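Local coordinates for protein citrinin polyketide synthase (PDB 5MPT) that carries out programmed C-methylation as the methyltransferase domain of a fungal non-reducing polyketide synthase that makes the precursor of the mycotoxin citrinin, at residues 280-285 with 303-308; 299-304 with 357-362. All coordinates share one frame; numbering follows the deposited sequence.

Contact 1 (280-285 with 303-308); sequences HIILAT and RILRPD. With SAH (S-adenosyl-L-homocysteine), chain B.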
# COMPACT_ATOMS: atom_id res chain seq x y z
N HIS A 280 6.63 -15.89 15.34
CA HIS A 280 5.21 -16.25 15.42
C HIS A 280 4.38 -15.53 14.37
O HIS A 280 3.45 -16.12 13.80
CB HIS A 280 4.63 -15.90 16.79
CG HIS A 280 5.21 -16.71 17.90
ND1 HIS A 280 6.30 -16.29 18.63
CD2 HIS A 280 4.84 -17.91 18.42
CE1 HIS A 280 6.58 -17.20 19.55
NE2 HIS A 280 5.71 -18.19 19.43
N ILE A 281 4.71 -14.27 14.11
CA ILE A 281 3.90 -13.37 13.30
C ILE A 281 4.82 -12.55 12.42
O ILE A 281 5.77 -11.93 12.90
CB ILE A 281 3.06 -12.42 14.18
CG1 ILE A 281 2.23 -13.22 15.15
CG2 ILE A 281 2.21 -11.52 13.33
CD1 ILE A 281 1.50 -12.32 16.15
N ILE A 282 4.52 -12.53 11.12
CA ILE A 282 5.12 -11.56 10.22
C ILE A 282 4.02 -10.61 9.74
O ILE A 282 3.01 -11.05 9.18
CB ILE A 282 5.84 -12.22 9.05
CG1 ILE A 282 7.07 -12.91 9.63
CG2 ILE A 282 6.27 -11.18 7.98
CD1 ILE A 282 7.78 -13.77 8.69
N LEU A 283 4.23 -9.34 10.03
CA LEU A 283 3.42 -8.23 9.56
C LEU A 283 4.06 -7.63 8.32
O LEU A 283 5.28 -7.47 8.29
CB LEU A 283 3.31 -7.17 10.65
CG LEU A 283 2.62 -7.59 11.96
CD1 LEU A 283 2.51 -6.41 12.90
CD2 LEU A 283 1.26 -8.20 11.70
N ALA A 284 3.25 -7.26 7.30
CA ALA A 284 3.81 -6.77 6.04
C ALA A 284 2.74 -5.91 5.37
O ALA A 284 1.82 -6.45 4.74
CB ALA A 284 4.27 -7.91 5.14
N THR A 285 2.88 -4.60 5.48
CA THR A 285 1.90 -3.66 4.96
C THR A 285 2.43 -3.06 3.67
O THR A 285 3.36 -2.26 3.70
CB THR A 285 1.60 -2.58 5.99
OG1 THR A 285 1.02 -3.19 7.14
CG2 THR A 285 0.70 -1.46 5.41
N ARG A 303 9.66 -19.41 5.49
CA ARG A 303 10.76 -20.10 6.16
C ARG A 303 11.15 -19.39 7.45
O ARG A 303 11.70 -20.02 8.35
CB ARG A 303 11.94 -20.18 5.19
CG ARG A 303 13.17 -20.98 5.69
CD ARG A 303 12.82 -22.42 6.11
NE ARG A 303 12.31 -23.22 4.99
CZ ARG A 303 12.91 -24.28 4.46
NH1 ARG A 303 14.07 -24.71 4.94
NH2 ARG A 303 12.34 -24.92 3.45
N ILE A 304 10.85 -18.10 7.56
CA ILE A 304 11.11 -17.34 8.77
C ILE A 304 10.04 -17.60 9.83
O ILE A 304 10.29 -17.36 11.02
CB ILE A 304 11.19 -15.84 8.40
CG1 ILE A 304 12.41 -15.61 7.49
CG2 ILE A 304 11.32 -14.95 9.62
CD1 ILE A 304 12.40 -14.25 6.77
N LEU A 305 8.89 -18.12 9.43
CA LEU A 305 7.82 -18.39 10.39
C LEU A 305 8.09 -19.68 11.13
O LEU A 305 8.52 -20.68 10.54
CB LEU A 305 6.46 -18.51 9.70
CG LEU A 305 5.92 -17.20 9.14
CD1 LEU A 305 4.63 -17.41 8.37
CD2 LEU A 305 5.68 -16.19 10.26
N ARG A 306 7.82 -19.66 12.43
CA ARG A 306 7.62 -20.89 13.16
C ARG A 306 6.48 -21.69 12.52
O ARG A 306 5.58 -21.10 11.91
CB ARG A 306 7.28 -20.60 14.62
CG ARG A 306 8.34 -19.86 15.40
CD ARG A 306 7.72 -19.23 16.63
NE ARG A 306 6.94 -20.20 17.40
CZ ARG A 306 7.42 -20.90 18.43
NH1 ARG A 306 8.65 -20.70 18.83
NH2 ARG A 306 6.65 -21.77 19.11
N PRO A 307 6.48 -23.02 12.68
CA PRO A 307 5.36 -23.84 12.16
C PRO A 307 4.01 -23.42 12.69
O PRO A 307 3.00 -23.62 12.00
CB PRO A 307 5.72 -25.25 12.65
CG PRO A 307 7.14 -25.24 12.78
CD PRO A 307 7.56 -23.87 13.19
N ASP A 308 3.95 -22.87 13.90
CA ASP A 308 2.68 -22.43 14.47
C ASP A 308 2.37 -20.97 14.14
O ASP A 308 1.37 -20.45 14.63
CB ASP A 308 2.66 -22.66 15.99
CG ASP A 308 3.74 -21.87 16.74
OD1 ASP A 308 4.35 -21.00 16.14
OD2 ASP A 308 4.00 -22.12 17.94
N SAH B . 4.70 -0.29 5.44
CA SAH B . 5.06 0.99 4.76
CB SAH B . 4.14 1.47 3.64
CG SAH B . 4.30 0.71 2.33
SD SAH B . 5.74 1.43 1.47
C SAH B . 5.09 2.10 5.85
O SAH B . 5.91 3.08 5.53
OXT SAH B . 4.41 2.09 6.85
C5' SAH B . 6.68 -0.04 0.99
C4' SAH B . 7.83 -0.23 1.97
O4' SAH B . 8.44 -1.48 1.59
C3' SAH B . 8.93 0.83 1.92
O3' SAH B . 9.27 1.15 3.26
C2' SAH B . 10.08 0.12 1.18
O2' SAH B . 11.36 0.56 1.62
C1' SAH B . 9.83 -1.32 1.59
N9 SAH B . 10.39 -2.34 0.70
C8 SAH B . 10.43 -2.35 -0.66
N7 SAH B . 11.04 -3.38 -1.18
C5 SAH B . 11.45 -4.11 -0.07
C6 SAH B . 12.17 -5.31 0.07
N6 SAH B . 12.65 -6.02 -0.96
N1 SAH B . 12.40 -5.76 1.32
C2 SAH B . 11.95 -5.05 2.36
N3 SAH B . 11.27 -3.90 2.35
C4 SAH B . 11.05 -3.48 1.10
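H280 and R306 both set CG anti to their own carbonyl carbon (chi1 -66° and -62°), and the arginine chain then bends at chi3, which turns NE over the imidazole. The two side chains run side by side in the same direction. R306 CD sits squarely over the imidazole face, 3.5 Å from the centroid of the H280 ring, a CH-pi contact, and R306 NE follows over the same ring toward its rim. R306 NE and H280 NE2 are 3.1 Å apart, but the angle is poor for a hydrogen bond: the planes lie 23° apart, and R306 NE donates to D308 OD1 at 3.0 Å while R306 NH2 reaches D308 OD2 at 2.9 Å. This side-on, two-pronged salt bridge lies nearly in the guanidinium plane and meets both oxygens on their syn sides. Both H280 nitrogens are hydrogen-bonded elsewhere, NE2 to S10 O and ND1, as acceptor, to R209 N.

In this Rossmann-like methyltransferase fold, strand 279-285, helix 294-304 and the parallel neighbouring strand 309-316 form a beta-alpha-beta crossover. Next to the histidine the contact is apolar: I282 CD1 meets L305 CD2 at 3.6 Å and I304 CG2 at 3.8 Å, with M213 touching both I282 and I304. At the strand's far end T285 O accepts a 3.0 Å hydrogen bond from the amino N of S-adenosyl-L-homocysteine.

Contact 2 (299-304 with 357-362); sequences RNIHRI and VGYGHV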
# COMPACT_ATOMS: atom_id res chain seq x y z
N ARG A 299 7.66 -17.42 -0.08
CA ARG A 299 8.39 -18.60 0.37
C ARG A 299 9.45 -18.22 1.39
O ARG A 299 9.60 -18.87 2.44
CB ARG A 299 9.01 -19.32 -0.82
CG ARG A 299 9.65 -20.67 -0.46
CD ARG A 299 10.14 -21.42 -1.67
NE ARG A 299 9.05 -22.01 -2.46
CZ ARG A 299 8.69 -21.62 -3.68
NH1 ARG A 299 9.31 -20.62 -4.29
NH2 ARG A 299 7.69 -22.24 -4.29
N ASN A 300 10.20 -17.16 1.11
CA ASN A 300 11.17 -16.65 2.08
C ASN A 300 10.49 -16.36 3.41
O ASN A 300 10.99 -16.75 4.47
CB ASN A 300 11.84 -15.38 1.55
CG ASN A 300 12.72 -15.63 0.34
OD1 ASN A 300 13.20 -16.74 0.11
ND2 ASN A 300 12.97 -14.58 -0.41
N ILE A 301 9.36 -15.65 3.37
CA ILE A 301 8.62 -15.34 4.58
C ILE A 301 8.21 -16.62 5.29
O ILE A 301 8.32 -16.73 6.52
CB ILE A 301 7.42 -14.45 4.22
CG1 ILE A 301 7.96 -13.08 3.77
CG2 ILE A 301 6.44 -14.43 5.36
CD1 ILE A 301 6.92 -12.16 3.14
N HIS A 302 7.72 -17.60 4.53
CA HIS A 302 7.31 -18.86 5.14
C HIS A 302 8.43 -19.46 5.99
O HIS A 302 8.19 -19.96 7.09
CB HIS A 302 6.88 -19.86 4.07
CG HIS A 302 6.19 -21.06 4.61
ND1 HIS A 302 6.86 -22.21 4.96
CD2 HIS A 302 4.89 -21.29 4.87
CE1 HIS A 302 5.99 -23.10 5.42
NE2 HIS A 302 4.78 -22.56 5.39
N ARG A 303 9.66 -19.41 5.49
CA ARG A 303 10.76 -20.10 6.16
C ARG A 303 11.15 -19.39 7.45
O ARG A 303 11.70 -20.02 8.35
CB ARG A 303 11.94 -20.18 5.19
CG ARG A 303 13.17 -20.98 5.69
CD ARG A 303 12.82 -22.42 6.11
NE ARG A 303 12.31 -23.22 4.99
CZ ARG A 303 12.91 -24.28 4.46
NH1 ARG A 303 14.07 -24.71 4.94
NH2 ARG A 303 12.34 -24.92 3.45
N ILE A 304 10.85 -18.10 7.56
CA ILE A 304 11.11 -17.34 8.77
C ILE A 304 10.04 -17.60 9.83
O ILE A 304 10.29 -17.36 11.02
CB ILE A 304 11.19 -15.84 8.40
CG1 ILE A 304 12.41 -15.61 7.49
CG2 ILE A 304 11.32 -14.95 9.62
CD1 ILE A 304 12.40 -14.25 6.77
N VAL A 357 3.42 -22.16 -2.14
CA VAL A 357 4.71 -22.17 -1.47
C VAL A 357 4.64 -22.79 -0.07
O VAL A 357 5.65 -22.79 0.64
CB VAL A 357 5.33 -20.76 -1.41
CG1 VAL A 357 5.39 -20.18 -2.82
CG2 VAL A 357 4.57 -19.83 -0.46
N GLY A 358 3.49 -23.31 0.34
CA GLY A 358 3.42 -24.09 1.57
C GLY A 358 2.57 -23.51 2.68
O GLY A 358 2.52 -24.12 3.75
N TYR A 359 1.91 -22.37 2.53
CA TYR A 359 1.02 -21.91 3.58
C TYR A 359 -0.22 -22.79 3.62
O TYR A 359 -0.73 -23.22 2.58
CB TYR A 359 0.64 -20.45 3.35
CG TYR A 359 1.77 -19.44 3.51
CD1 TYR A 359 2.64 -19.15 2.46
CD2 TYR A 359 2.00 -18.82 4.73
CE1 TYR A 359 3.67 -18.21 2.61
CE2 TYR A 359 3.01 -17.90 4.89
CZ TYR A 359 3.85 -17.61 3.83
OH TYR A 359 4.86 -16.69 4.00
N GLY A 360 -0.71 -23.09 4.83
CA GLY A 360 -1.74 -24.11 4.98
C GLY A 360 -3.15 -23.58 5.07
O GLY A 360 -4.12 -24.33 4.90
N HIS A 361 -3.29 -22.29 5.34
CA HIS A 361 -4.61 -21.69 5.50
C HIS A 361 -4.51 -20.23 5.11
O HIS A 361 -3.62 -19.53 5.60
CB HIS A 361 -5.12 -21.78 6.93
CG HIS A 361 -6.46 -21.14 7.14
ND1 HIS A 361 -7.64 -21.78 6.83
CD2 HIS A 361 -6.82 -19.93 7.63
CE1 HIS A 361 -8.66 -21.00 7.14
NE2 HIS A 361 -8.19 -19.87 7.63
N VAL A 362 -5.40 -19.78 4.23
CA VAL A 362 -5.44 -18.39 3.79
C VAL A 362 -6.85 -17.85 3.97
O VAL A 362 -7.83 -18.51 3.58
CB VAL A 362 -5.02 -18.23 2.32
CG1 VAL A 362 -5.07 -16.76 1.92
CG2 VAL A 362 -3.62 -18.87 2.09
O HOH W 1 7.85 -24.17 -1.44
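H302 turns the edge of its imidazole toward the face of Y359, a T-shaped pair with ring centroids 4.8 Å apart and planes at 86°. H302 CD2 stands over the centre of the phenol ring, 3.6 Å above its plane. CG of H302 is anti to the backbone N (chi1 -168°), the position from which CD2 reaches over the phenol, and the two side chains slide past each other in opposite directions. Y359 OH ends against the helix, 3.1 Å from I301 CG2. At the exposed end of the contact, V357 CG1 lies over one face of the R299 guanidinium, 3.4 Å from R299 NH2; a water accepts from R299 NE at 2.7 Å and donates a weak hydrogen bond to V357 O.

Further out, a hydrogen bond to T298 O, one residue before the segment, holds the Y359 hydroxyl on helix 294-304. H302 NE2 is hydrogen-bonded to A382 O, just past strand 375-381, while L354 and A380 pack on Y359. Between V357 and Y359, G358 has positive phi (116°) and closes helix 347-356 in a Schellman motif, a turn that leads to edge strand 361-364 of the seven-stranded methyltransferase sheet.

Helix 294-304 and its exit serve both contacts, whose centres lie about 8 Å apart. Contact 1 is buried and ties the helix end and the chain beyond it to central strand 279-285, whose far end reaches the cofactor product; contact 2 is partly buried and ties the last turns of the helix to the loop ahead of edge strand 361-364. I282 CD1 lies 3.6 Å from I301 CG2 and L305 CD1 3.9 Å from Y359 CE2, so the two meet through apolar side chains. A histidine leads each: the buried one works with an arginine that is itself salt-bridged, the partly exposed one with a tyrosine, beside a water and an exposed arginine.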